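Local coordinates for protein HAD hydrolase, family IA, variant 3 (Entamoeba histolytica, PDB 6W04) that binds magnesium and is probably a hydrolase of the haloacid dehalogenase superfamily, its natural substrate not established, at residues K24-A27 against K28-G32; K66-A69 against E70-E73; E73-Y76 against R77-M81; D89-I92 against N93-A97; H207-N210 against E211-I214. All coordinates share one frame; numbering follows the deposited sequence.

Contact 1 of 5, residues K24-A27 against K28-G32; sequences KEMA and KRIRG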
loop_
_atom_site.group_PDB
_atom_site.type_symbol
_atom_site.label_atom_id
_atom_site.label_comp_id
_atom_site.label_asym_id
_atom_site.label_seq_id
_atom_site.Cartn_x
_atom_site.Cartn_y
_atom_site.Cartn_z
ATOM N N LYS A 24 17.391 6.940 -2.352
ATOM C CA LYS A 24 18.440 7.832 -2.821
ATOM C C LYS A 24 19.624 7.803 -1.875
ATOM O O LYS A 24 20.789 7.770 -2.308
ATOM C CB LYS A 24 17.891 9.262 -2.989
ATOM C CG LYS A 24 17.027 9.357 -4.236
ATOM C CD LYS A 24 16.350 10.726 -4.347
ATOM C CE LYS A 24 15.431 10.758 -5.549
ATOM N NZ LYS A 24 14.774 12.072 -5.702
ATOM N N GLU A 25 19.344 7.800 -0.580
ATOM C CA GLU A 25 20.414 7.692 0.405
ATOM C C GLU A 25 21.154 6.366 0.265
ATOM O O GLU A 25 22.388 6.333 0.346
ATOM C CB GLU A 25 19.836 7.881 1.822
ATOM C CG GLU A 25 20.851 7.689 2.959
ATOM C CD GLU A 25 21.923 8.792 3.055
ATOM O OE1 GLU A 25 23.044 8.479 3.522
ATOM O OE2 GLU A 25 21.659 9.966 2.681
ATOM N N MET A 26 20.427 5.264 0.031
ATOM C CA MET A 26 21.086 3.964 -0.137
ATOM C C MET A 26 21.962 3.947 -1.378
ATOM O O MET A 26 23.080 3.414 -1.353
ATOM C CB MET A 26 20.060 2.826 -0.255
ATOM C CG MET A 26 19.274 2.546 1.025
ATOM S SD MET A 26 20.370 2.175 2.416
ATOM C CE MET A 26 20.985 0.622 1.793
ATOM N N ALA A 27 21.451 4.475 -2.487
ATOM C CA ALA A 27 22.277 4.614 -3.678
ATOM C C ALA A 27 23.556 5.384 -3.378
ATOM O O ALA A 27 24.644 5.016 -3.847
ATOM C CB ALA A 27 21.477 5.292 -4.790
ATOM N N LYS A 28 23.453 6.477 -2.620
ATOM C CA LYS A 28 24.647 7.266 -2.334
ATOM C C LYS A 28 25.636 6.459 -1.504
ATOM O O LYS A 28 26.846 6.497 -1.754
ATOM C CB LYS A 28 24.252 8.565 -1.619
ATOM C CG LYS A 28 25.428 9.499 -1.170
ATOM C CD LYS A 28 26.067 10.240 -2.353
ATOM C CE LYS A 28 27.242 11.118 -1.934
ATOM N NZ LYS A 28 27.982 11.665 -3.118
ATOM N N ARG A 29 25.135 5.714 -0.518
ATOM C CA ARG A 29 26.007 4.934 0.350
ATOM C C ARG A 29 26.717 3.840 -0.430
ATOM O O ARG A 29 27.912 3.604 -0.219
ATOM C CB ARG A 29 25.198 4.317 1.494
ATOM C CG ARG A 29 24.638 5.359 2.458
ATOM C CD ARG A 29 23.863 4.731 3.618
ATOM N NE ARG A 29 23.265 5.776 4.453
ATOM C CZ ARG A 29 22.551 5.550 5.551
ATOM N NH1 ARG A 29 22.341 4.303 5.948
ATOM N NH2 ARG A 29 22.054 6.573 6.254
ATOM N N ILE A 30 26.003 3.198 -1.349
ATOM C CA ILE A 30 26.497 1.999 -2.022
ATOM C C ILE A 30 27.322 2.351 -3.242
ATOM O O ILE A 30 28.458 1.890 -3.405
ATOM C CB ILE A 30 25.320 1.073 -2.406
ATOM C CG1 ILE A 30 24.687 0.467 -1.153
ATOM C CG2 ILE A 30 25.835 -0.045 -3.376
ATOM C CD1 ILE A 30 23.251 -0.017 -1.342
ATOM N N ARG A 31 26.766 3.156 -4.138
ATOM C CA ARG A 31 27.474 3.462 -5.371
ATOM C C ARG A 31 28.171 4.812 -5.343
ATOM O O ARG A 31 28.987 5.089 -6.233
ATOM C CB ARG A 31 26.504 3.369 -6.568
ATOM C CG ARG A 31 25.596 4.587 -6.767
ATOM C CD ARG A 31 24.600 4.361 -7.907
ATOM N NE ARG A 31 23.859 5.581 -8.175
ATOM C CZ ARG A 31 22.959 5.763 -9.141
ATOM N NH1 ARG A 31 22.620 4.781 -9.966
ATOM N NH2 ARG A 31 22.391 6.956 -9.281
ATOM N N GLY A 32 27.919 5.643 -4.327
ATOM C CA GLY A 32 28.593 6.920 -4.226
ATOM C C GLY A 32 27.817 8.102 -4.775
ATOM O O GLY A 32 28.293 9.235 -4.658
#
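Met26 and Ile30 meet on the tightly packed side of this last stretch of helix 16-31, where Met26 CE lies 3.9 Å from Ile30 CD1. The methionine chain is bent at its second and third torsions (chi2 -57°, chi3 -67°), which swings its methyl group along the helix toward the isoleucine one turn on. Ala27 stands on a neighbouring strip and is buried as well. Its carbonyl carries the helix end: Arg31 N bonds to Ala27 O at 2.8 Å, and Gly32 N adds a weak bond to the same oxygen. Gly32 then leaves the helix with positive phi.

The looser side is polar. Glu25 and Arg29, one turn apart, form a salt bridge in which Arg29 NE reaches Glu25 OE1 at 2.9 Å, on the lone pair anti to the other carboxylate oxygen. The oxygen sits at the edge of the guanidinium, nearly in its plane, while the carboxylate plane itself is turned 76° away. Lys28, bent at its second torsion, reaches forward to the helix end, where Lys28 NZ donates to Gly32 O at 2.9 Å, from above the carbonyl plane.

Arg31 points its guanidinium at Glu39 and at the carbonyls of Thr33 and Pro34, tying the helix to the following loop and to helix 37-43. Ala27 and Ile30 rest on Ile55 of helix 48-56, while Met26 packs against Glu71 and Lys72 of helix 62-82.

Contact 2 of 5, residues K66-A69 against E70-E73; sequences KKYA and EEKE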
loop_
_atom_site.group_PDB
_atom_site.type_symbol
_atom_site.label_atom_id
_atom_site.label_comp_id
_atom_site.label_asym_id
_atom_site.label_seq_id
_atom_site.Cartn_x
_atom_site.Cartn_y
_atom_site.Cartn_z
ATOM N N LYS A 66 17.765 -9.534 0.142
ATOM C CA LYS A 66 17.129 -9.358 1.450
ATOM C C LYS A 66 17.990 -8.509 2.379
ATOM O O LYS A 66 17.465 -7.672 3.125
ATOM C CB LYS A 66 16.841 -10.719 2.087
ATOM C CG LYS A 66 15.715 -11.508 1.444
ATOM C CD LYS A 66 15.527 -12.858 2.156
ATOM C CE LYS A 66 14.398 -13.691 1.540
ATOM N NZ LYS A 66 13.048 -13.097 1.788
ATOM N N LYS A 67 19.316 -8.699 2.338
ATOM C CA LYS A 67 20.211 -7.967 3.235
ATOM C C LYS A 67 20.214 -6.469 2.946
ATOM O O LYS A 67 20.146 -5.651 3.867
ATOM C CB LYS A 67 21.629 -8.516 3.125
ATOM C CG LYS A 67 22.717 -7.576 3.654
ATOM C CD LYS A 67 24.110 -8.099 3.302
ATOM C CE LYS A 67 25.209 -7.203 3.848
ATOM N NZ LYS A 67 25.176 -5.855 3.225
ATOM N N TYR A 68 20.352 -6.079 1.677
ATOM C CA TYR A 68 20.324 -4.643 1.399
ATOM C C TYR A 68 18.923 -4.091 1.501
ATOM O O TYR A 68 18.739 -2.927 1.888
ATOM C CB TYR A 68 20.912 -4.344 0.018
ATOM C CG TYR A 68 22.400 -4.557 -0.004
ATOM C CD1 TYR A 68 23.242 -3.718 0.720
ATOM C CD2 TYR A 68 22.964 -5.621 -0.691
ATOM C CE1 TYR A 68 24.606 -3.911 0.743
ATOM C CE2 TYR A 68 24.340 -5.827 -0.681
ATOM C CZ TYR A 68 25.154 -4.962 0.040
ATOM O OH TYR A 68 26.516 -5.138 0.069
ATOM N N ALA A 69 17.916 -4.893 1.160
ATOM C CA ALA A 69 16.553 -4.418 1.369
ATOM C C ALA A 69 16.310 -4.136 2.842
ATOM O O ALA A 69 15.683 -3.131 3.198
ATOM C CB ALA A 69 15.537 -5.424 0.832
ATOM N N GLU A 70 16.823 -4.988 3.719
ATOM C CA GLU A 70 16.607 -4.731 5.135
ATOM C C GLU A 70 17.362 -3.482 5.598
ATOM O O GLU A 70 16.882 -2.759 6.483
ATOM C CB GLU A 70 16.997 -5.963 5.958
ATOM C CG GLU A 70 16.936 -5.763 7.477
ATOM C CD GLU A 70 15.555 -5.311 7.991
ATOM O OE1 GLU A 70 14.529 -5.474 7.276
ATOM O OE2 GLU A 70 15.505 -4.792 9.128
ATOM N N GLU A 71 18.546 -3.211 5.031
ATOM C CA GLU A 71 19.208 -1.940 5.337
ATOM C C GLU A 71 18.356 -0.755 4.899
ATOM O O GLU A 71 18.263 0.248 5.617
ATOM C CB GLU A 71 20.585 -1.849 4.668
ATOM C CG GLU A 71 21.610 -2.827 5.205
ATOM C CD GLU A 71 23.028 -2.581 4.672
ATOM O OE1 GLU A 71 23.255 -1.582 3.942
ATOM O OE2 GLU A 71 23.918 -3.400 4.991
ATOM N N LYS A 72 17.770 -0.817 3.691
ATOM C CA LYS A 72 16.896 0.270 3.266
ATOM C C LYS A 72 15.667 0.377 4.163
ATOM O O LYS A 72 15.236 1.485 4.509
ATOM C CB LYS A 72 16.474 0.081 1.803
ATOM C CG LYS A 72 15.439 1.143 1.345
ATOM C CD LYS A 72 13.994 0.681 1.528
ATOM C CE LYS A 72 13.004 1.855 1.303
ATOM N NZ LYS A 72 11.606 1.342 1.388
ATOM N N GLU A 73 15.072 -0.756 4.540
ATOM C CA GLU A 73 13.862 -0.689 5.352
ATOM C C GLU A 73 14.152 -0.218 6.767
ATOM O O GLU A 73 13.317 0.475 7.360
ATOM C CB GLU A 73 13.127 -2.042 5.367
ATOM C CG GLU A 73 12.616 -2.468 3.985
ATOM C CD GLU A 73 11.562 -1.540 3.315
ATOM O OE1 GLU A 73 11.289 -0.400 3.756
ATOM O OE2 GLU A 73 10.995 -1.973 2.293
#
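The backbone runs as regular alpha helix, each amide from Glu70 to Glu73 bonding to the carbonyl four residues back, with Glu73 N to Ala69 O at 2.8 Å. Lys67 and Glu71 extend side by side on the exposed flank and point the same way. The lysine is stretched out until its last torsion, where a bend (chi4 -64°) turns the ammonium toward the acid; Lys67 NZ then meets Glu71 OE2 at 3.3 Å, a salt bridge that arrives 50° out of the carboxylate plane. The other oxygen of that carboxylate lies at the rim of a ring: Glu71 OE1 is 3.9 Å from Tyr68 CD1, near the ring plane, with ring and carboxylate planes 72° apart. Glu71 is thus bracketed by an ammonium group and an aromatic edge.

The inner side is a buried polar cluster. Lys72 NZ bridges to Glu73 OE1 at 3.0 Å and also bonds to His19 ND1, while Glu73 is held further by Asn48 and Asn115. Glu70 turns to Arg77, about two turns ahead. Tyr68 and Ala69 pack on Ile52 of helix 48-56. An i to i+4 ion pair outside and buried polar ties within thus set this helix into the helical cap of a HAD-type fold.

Contact 3 of 5, residues E73-Y76 against R77-M81; sequences ENLY and RTMLM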
loop_
_atom_site.group_PDB
_atom_site.type_symbol
_atom_site.label_atom_id
_atom_site.label_comp_id
_atom_site.label_asym_id
_atom_site.label_seq_id
_atom_site.Cartn_x
_atom_site.Cartn_y
_atom_site.Cartn_z
ATOM N N GLU A 73 15.072 -0.756 4.540
ATOM C CA GLU A 73 13.862 -0.689 5.352
ATOM C C GLU A 73 14.152 -0.218 6.767
ATOM O O GLU A 73 13.317 0.475 7.360
ATOM C CB GLU A 73 13.127 -2.042 5.367
ATOM C CG GLU A 73 12.616 -2.468 3.985
ATOM C CD GLU A 73 11.562 -1.540 3.315
ATOM O OE1 GLU A 73 11.289 -0.400 3.756
ATOM O OE2 GLU A 73 10.995 -1.973 2.293
ATOM N N ASN A 74 15.320 -0.560 7.317
ATOM C CA ASN A 74 15.708 0.006 8.599
ATOM C C ASN A 74 15.807 1.531 8.526
ATOM O O ASN A 74 15.366 2.235 9.447
ATOM C CB ASN A 74 17.031 -0.610 9.051
ATOM C CG ASN A 74 17.582 0.058 10.275
ATOM O OD1 ASN A 74 18.707 0.551 10.271
ATOM N ND2 ASN A 74 16.781 0.103 11.331
ATOM N N LEU A 75 16.390 2.061 7.450
ATOM C CA LEU A 75 16.440 3.518 7.289
ATOM C C LEU A 75 15.026 4.095 7.189
ATOM O O LEU A 75 14.686 5.071 7.866
ATOM C CB LEU A 75 17.283 3.892 6.068
ATOM C CG LEU A 75 17.388 5.372 5.625
ATOM C CD1 LEU A 75 17.801 6.305 6.766
ATOM C CD2 LEU A 75 18.393 5.535 4.443
ATOM N N TYR A 76 14.172 3.472 6.377
ATOM C CA TYR A 76 12.799 3.940 6.221
ATOM C C TYR A 76 12.041 3.955 7.549
ATOM O O TYR A 76 11.386 4.953 7.889
ATOM C CB TYR A 76 12.081 3.067 5.191
ATOM C CG TYR A 76 10.582 3.191 5.227
ATOM C CD1 TYR A 76 9.945 4.278 4.626
ATOM C CD2 TYR A 76 9.794 2.229 5.863
ATOM C CE1 TYR A 76 8.548 4.409 4.674
ATOM C CE2 TYR A 76 8.389 2.337 5.892
ATOM C CZ TYR A 76 7.788 3.455 5.283
ATOM O OH TYR A 76 6.417 3.603 5.297
ATOM N N ARG A 77 12.107 2.854 8.310
ATOM C CA ARG A 77 11.382 2.769 9.580
ATOM C C ARG A 77 11.817 3.852 10.541
ATOM O O ARG A 77 10.990 4.419 11.260
ATOM C CB ARG A 77 11.619 1.422 10.262
ATOM C CG ARG A 77 10.934 0.297 9.638
ATOM C CD ARG A 77 11.440 -0.982 10.253
ATOM N NE ARG A 77 11.509 -1.992 9.220
ATOM C CZ ARG A 77 12.445 -2.924 9.153
ATOM N NH1 ARG A 77 12.414 -3.790 8.161
ATOM N NH2 ARG A 77 13.398 -2.987 10.080
ATOM N N THR A 78 13.122 4.107 10.601
ATOM C CA THR A 78 13.658 5.112 11.504
ATOM C C THR A 78 13.162 6.500 11.118
ATOM O O THR A 78 12.718 7.278 11.972
ATOM C CB THR A 78 15.181 5.028 11.472
ATOM O OG1 THR A 78 15.570 3.739 11.946
ATOM C CG2 THR A 78 15.796 6.087 12.352
ATOM N N MET A 79 13.213 6.812 9.822
ATOM C CA MET A 79 12.726 8.104 9.335
ATOM C C MET A 79 11.218 8.255 9.537
ATOM O O MET A 79 10.745 9.310 9.982
ATOM C CB MET A 79 13.088 8.267 7.857
ATOM C CG MET A 79 14.612 8.260 7.601
ATOM S SD MET A 79 15.485 9.752 8.222
ATOM C CE MET A 79 14.489 11.045 7.457
ATOM N N LEU A 80 10.448 7.218 9.189
ATOM C CA LEU A 80 9.005 7.249 9.364
ATOM C C LEU A 80 8.624 7.515 10.821
ATOM O O LEU A 80 7.764 8.361 11.100
ATOM C CB LEU A 80 8.366 5.942 8.875
ATOM C CG LEU A 80 6.835 5.971 9.045
ATOM C CD1 LEU A 80 6.274 7.035 8.051
ATOM C CD2 LEU A 80 6.218 4.630 8.754
ATOM N N MET A 81 9.269 6.812 11.763
ATOM C CA MET A 81 8.953 7.001 13.177
ATOM C C MET A 81 9.178 8.440 13.619
ATOM O O MET A 81 8.391 8.986 14.398
ATOM C CB MET A 81 9.786 6.052 14.041
ATOM C CG MET A 81 9.074 4.780 14.410
ATOM S SD MET A 81 7.675 5.110 15.491
ATOM C CE MET A 81 7.321 3.449 16.042
HETATM O O HOH W 1 14.340 -0.874 12.175
#
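Tyr76 and Leu80 lie side by side, pointing the same way down the buried flank of helix 62-82. Leu80 CD2 approaches the far end of the tyrosine, 3.6 Å from Tyr76 OH, and Leu80 CB sits over one face of the ring. With CG anti to the backbone N (chi1 164°), the ring is sent alongside Leu80 and its hydroxyl to Asp15, with which it bonds. Leu75 and Met79 repeat the parallel arrangement on another flank, Leu75 CD1 touching Met79 CG at 3.8 Å.

Arg77 instead folds back along the helix; it was modelled in two conformers, and these contacts hold for one of them. One face of its guanidinium lies over the preceding turn, with Glu73 O 3.6 Å above the plane toward the rim, and Arg77 NH1 comes within 3.4 Å of Glu73 CB. At its edge a water accepts from both Arg77 NH2 and Asn74 ND2, joining the two side chains. Glu70 and Asn115 also bind the guanidinium.

Thr78 OG1 donates to Asn74 O at 2.9 Å, so this carbonyl accepts twice, the hydroxyl and Thr78 N coming from opposite faces of its plane.

Tyr76 stacks on His19 and touches Asn9, a magnesium ligand, with the ion about 10 Å from its side chain. Phe119 of helix 113-123 packs against both Tyr76 and Leu80, whereas Leu75 and Met79 face helix 16-31.

Contact 4 of 5, residues D89-I92 against N93-A97; sequences DGAI and NLFEA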
loop_
_atom_site.group_PDB
_atom_site.type_symbol
_atom_site.label_atom_id
_atom_site.label_comp_id
_atom_site.label_asym_id
_atom_site.label_seq_id
_atom_site.Cartn_x
_atom_site.Cartn_y
_atom_site.Cartn_z
ATOM N N ASP A 89 -5.996 12.274 5.245
ATOM C CA ASP A 89 -7.199 13.024 5.615
ATOM C C ASP A 89 -8.447 12.180 5.396
ATOM O O ASP A 89 -8.587 11.510 4.370
ATOM C CB ASP A 89 -7.318 14.313 4.795
ATOM C CG ASP A 89 -6.334 15.387 5.217
ATOM O OD1 ASP A 89 -5.651 15.227 6.249
ATOM O OD2 ASP A 89 -6.246 16.400 4.497
ATOM N N GLY A 90 -9.354 12.216 6.369
ATOM C CA GLY A 90 -10.609 11.501 6.263
ATOM C C GLY A 90 -10.547 10.028 6.600
ATOM O O GLY A 90 -11.603 9.413 6.799
ATOM N N ALA A 91 -9.353 9.441 6.693
ATOM C CA ALA A 91 -9.255 8.006 6.930
ATOM C C ALA A 91 -9.877 7.616 8.266
ATOM O O ALA A 91 -10.723 6.711 8.327
ATOM C CB ALA A 91 -7.795 7.563 6.862
ATOM N N ILE A 92 -9.483 8.296 9.350
ATOM C CA ILE A 92 -10.001 7.924 10.668
ATOM C C ILE A 92 -11.518 8.046 10.693
ATOM O O ILE A 92 -12.215 7.175 11.232
ATOM C CB ILE A 92 -9.338 8.765 11.779
ATOM C CG1 ILE A 92 -7.834 8.459 11.846
ATOM C CG2 ILE A 92 -9.978 8.484 13.128
ATOM C CD1 ILE A 92 -7.123 9.138 12.997
ATOM N N ASN A 93 -12.053 9.112 10.089
ATOM C CA ASN A 93 -13.503 9.276 10.017
ATOM C C ASN A 93 -14.160 8.099 9.316
ATOM O O ASN A 93 -15.201 7.601 9.764
ATOM C CB ASN A 93 -13.859 10.566 9.282
ATOM C CG ASN A 93 -13.557 11.806 10.091
ATOM O OD1 ASN A 93 -13.411 11.752 11.317
ATOM N ND2 ASN A 93 -13.474 12.943 9.408
ATOM N N LEU A 94 -13.585 7.662 8.191
ATOM C CA LEU A 94 -14.128 6.496 7.504
ATOM C C LEU A 94 -14.080 5.262 8.398
ATOM O O LEU A 94 -15.059 4.510 8.476
ATOM C CB LEU A 94 -13.366 6.249 6.198
ATOM C CG LEU A 94 -13.977 5.220 5.250
ATOM C CD1 LEU A 94 -15.471 5.514 5.072
ATOM C CD2 LEU A 94 -13.243 5.198 3.883
ATOM N N PHE A 95 -12.947 5.040 9.079
ATOM C CA PHE A 95 -12.828 3.927 10.020
ATOM C C PHE A 95 -13.989 3.906 11.008
ATOM O O PHE A 95 -14.615 2.866 11.226
ATOM C CB PHE A 95 -11.516 4.012 10.812
ATOM C CG PHE A 95 -10.268 3.905 9.989
ATOM C CD1 PHE A 95 -10.283 3.396 8.702
ATOM C CD2 PHE A 95 -9.058 4.295 10.540
ATOM C CE1 PHE A 95 -9.109 3.310 7.968
ATOM C CE2 PHE A 95 -7.885 4.199 9.823
ATOM C CZ PHE A 95 -7.910 3.709 8.532
ATOM N N GLU A 96 -14.265 5.050 11.642
ATOM C CA GLU A 96 -15.335 5.107 12.638
ATOM C C GLU A 96 -16.702 4.913 11.995
ATOM O O GLU A 96 -17.557 4.199 12.538
ATOM C CB GLU A 96 -15.281 6.440 13.383
ATOM C CG GLU A 96 -13.930 6.725 14.039
ATOM C CD GLU A 96 -13.871 8.101 14.679
ATOM O OE1 GLU A 96 -13.037 8.322 15.577
ATOM O OE2 GLU A 96 -14.668 8.970 14.276
ATOM N N ALA A 97 -16.926 5.532 10.836
ATOM C CA ALA A 97 -18.210 5.391 10.167
ATOM C C ALA A 97 -18.463 3.946 9.750
ATOM O O ALA A 97 -19.605 3.470 9.801
ATOM C CB ALA A 97 -18.280 6.330 8.963
#
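Phe95 folds back over the first turn of helix 91-100, and one face of its ring covers the peptide of Ala91 and Ile92. Ala91 O stands 3.3 Å above the ring plane, offset toward the rim, and still accepts a nearly straight bond from Phe95 N at 2.9 Å. That oxygen is therefore satisfied by the amide while lying under the ring of the same residue. Phe95 CZ also touches Ala91 CB at 4.2 Å.

Gly90, at the N-cap position, has positive phi; its carbonyl takes Leu94 N at 3.0 Å, the first bond of the helix. Just before it, the backbone of Asp89 is hydrogen-bonded to that of Phe209. Two residues on from Gly90, Ile92 O receives Glu96 N at 3.0 Å. Glu96 CG lies 3.3 Å from this same Ile92 O, and Glu96 OE1 passes 3.9 Å from Ile92 CG2. Asn93 O in turn accepts from Ala97 N.

Phe95 meets Phe6 and Phe129 edge-to-face, and Trp128 lies against both Phe95 and Ile92. The chemistry is thus divided: main-chain bonds pair the carbonyls of the opening turn, and Ala91, Leu94 and Phe95 add apolar cover. This implies a helix start held by backbone bonds, its own and the one to Phe209, and fitted by aromatic packing to the core.

Contact 5 of 5, residues H207-N210 against E211-I214; sequences HTFN and EITI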
loop_
_atom_site.group_PDB
_atom_site.type_symbol
_atom_site.label_atom_id
_atom_site.label_comp_id
_atom_site.label_asym_id
_atom_site.label_seq_id
_atom_site.Cartn_x
_atom_site.Cartn_y
_atom_site.Cartn_z
ATOM N N HIS A 207 -8.658 12.067 -4.013
ATOM C CA HIS A 207 -7.426 12.599 -3.433
ATOM C C HIS A 207 -7.267 12.170 -1.983
ATOM O O HIS A 207 -6.171 11.777 -1.568
ATOM C CB HIS A 207 -7.390 14.123 -3.553
ATOM C CG HIS A 207 -7.296 14.610 -4.964
ATOM N ND1 HIS A 207 -8.370 15.148 -5.643
ATOM C CD2 HIS A 207 -6.257 14.621 -5.835
ATOM C CE1 HIS A 207 -7.995 15.475 -6.869
ATOM N NE2 HIS A 207 -6.719 15.168 -7.010
ATOM N N THR A 208 -8.343 12.253 -1.196
ATOM C CA THR A 208 -8.334 11.866 0.213
ATOM C C THR A 208 -9.646 11.168 0.559
ATOM O O THR A 208 -10.607 11.183 -0.217
ATOM C CB THR A 208 -8.159 13.068 1.146
ATOM O OG1 THR A 208 -9.420 13.727 1.299
ATOM C CG2 THR A 208 -7.139 14.050 0.603
ATOM N N PHE A 209 -9.706 10.583 1.761
ATOM C CA PHE A 209 -10.929 9.889 2.151
ATOM C C PHE A 209 -12.066 10.839 2.516
ATOM O O PHE A 209 -13.200 10.376 2.676
ATOM C CB PHE A 209 -10.635 8.898 3.287
ATOM C CG PHE A 209 -9.703 7.793 2.861
ATOM C CD1 PHE A 209 -10.203 6.640 2.269
ATOM C CD2 PHE A 209 -8.325 7.955 2.963
ATOM C CE1 PHE A 209 -9.347 5.633 1.829
ATOM C CE2 PHE A 209 -7.454 6.962 2.519
ATOM C CZ PHE A 209 -7.963 5.797 1.958
ATOM N N ASN A 210 -11.805 12.147 2.617
ATOM C CA ASN A 210 -12.892 13.119 2.725
ATOM C C ASN A 210 -13.800 13.103 1.504
ATOM O O ASN A 210 -14.933 13.586 1.581
ATOM C CB ASN A 210 -12.349 14.542 2.899
ATOM C CG ASN A 210 -11.668 14.754 4.235
ATOM O OD1 ASN A 210 -11.990 14.094 5.222
ATOM N ND2 ASN A 210 -10.719 15.684 4.274
ATOM N N GLU A 211 -13.332 12.561 0.381
ATOM C CA GLU A 211 -14.040 12.663 -0.887
ATOM C C GLU A 211 -14.881 11.435 -1.204
ATOM O O GLU A 211 -15.420 11.333 -2.307
ATOM C CB GLU A 211 -13.037 12.919 -2.008
ATOM C CG GLU A 211 -12.219 14.188 -1.813
ATOM C CD GLU A 211 -11.215 14.396 -2.928
ATOM O OE1 GLU A 211 -10.857 13.399 -3.589
ATOM O OE2 GLU A 211 -10.796 15.552 -3.151
ATOM N N ILE A 212 -15.006 10.502 -0.272
ATOM C CA ILE A 212 -15.771 9.284 -0.487
ATOM C C ILE A 212 -16.758 9.115 0.666
ATOM O O ILE A 212 -16.463 9.482 1.809
ATOM C CB ILE A 212 -14.830 8.064 -0.626
ATOM C CG1 ILE A 212 -15.585 6.840 -1.136
ATOM C CG2 ILE A 212 -14.108 7.755 0.691
ATOM C CD1 ILE A 212 -16.145 7.005 -2.520
ATOM N N THR A 213 -17.943 8.588 0.360
ATOM C CA THR A 213 -18.935 8.235 1.366
ATOM C C THR A 213 -19.235 6.741 1.308
ATOM O O THR A 213 -18.978 6.067 0.305
ATOM C CB THR A 213 -20.248 9.018 1.187
ATOM O OG1 THR A 213 -20.975 8.496 0.069
ATOM C CG2 THR A 213 -19.977 10.500 0.970
ATOM N N ILE A 214 -19.792 6.226 2.407
ATOM C CA ILE A 214 -20.268 4.844 2.432
ATOM C C ILE A 214 -21.242 4.594 1.287
ATOM O O ILE A 214 -21.224 3.534 0.648
ATOM C CB ILE A 214 -20.929 4.536 3.788
ATOM C CG1 ILE A 214 -20.135 5.167 4.936
ATOM C CG2 ILE A 214 -21.104 3.032 3.967
ATOM C CD1 ILE A 214 -18.900 4.429 5.278
HETATM O O HOH W 2 -16.882 11.914 3.659
#
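Glu211 reaches back to His207, and Glu211 OE1 accepts from His207 N at 2.6 Å, a short and fairly straight bond that comes in 38° out of the carboxylate plane. The second oxygen, Glu211 OE2, lies at the edge of the imidazole, 3.5 Å from His207 ND1, with ring and carboxylate planes 75° apart. An extended chain beyond CG carries the carboxylate across the turn to this position.

The backbone of the turn sets where that chain starts. Glu211 N donates to Thr208 O at 3.1 Å from well above the carbonyl plane. Thr208 OG1, placed between its own backbone N and carbonyl carbon (chi1 80°), accepts from Asn210 N at 3.1 Å, while Thr208 N is buried without a partner in the model. Ile212 CG2 packs 3.4 Å from Phe209 O, and a water donates to Ile212 O and, weakly, to Asn210 O.

Further out, Phe209 packs against Ala91 and Leu94 of helix 91-100 and meets Phe167 edge-to-face. Thr213 OG1 takes Glu216 N, capping the next helix. The whole is an ST turn running into a short 3-10 segment, the connection from edge strand 205-206 to helix 214-222 in this Rossmann-like HAD core.

How the contacts relate
Contacts 1, 2 and 3 belong to one helical layer: contact 1 ends helix 16-31, and contacts 2 and 3 share Glu73 on helix 62-82. Contacts 4 and 5 lie across the chain's centre from contacts 1 and 2 and meet through Asp89, Gly90 and Phe209. None is wholly buried; each has a buried side and a surface side. Contact 1 has its ion pair on the surface and apolar packing within, whereas contact 2 has one ion pair outside and one buried. Contact 3 mixes buried packing with polar ties near the metal site. Contact 4 combines helix-start backbone bonds with aromatic cover, and contact 5 relies on turn hydrogen bonds.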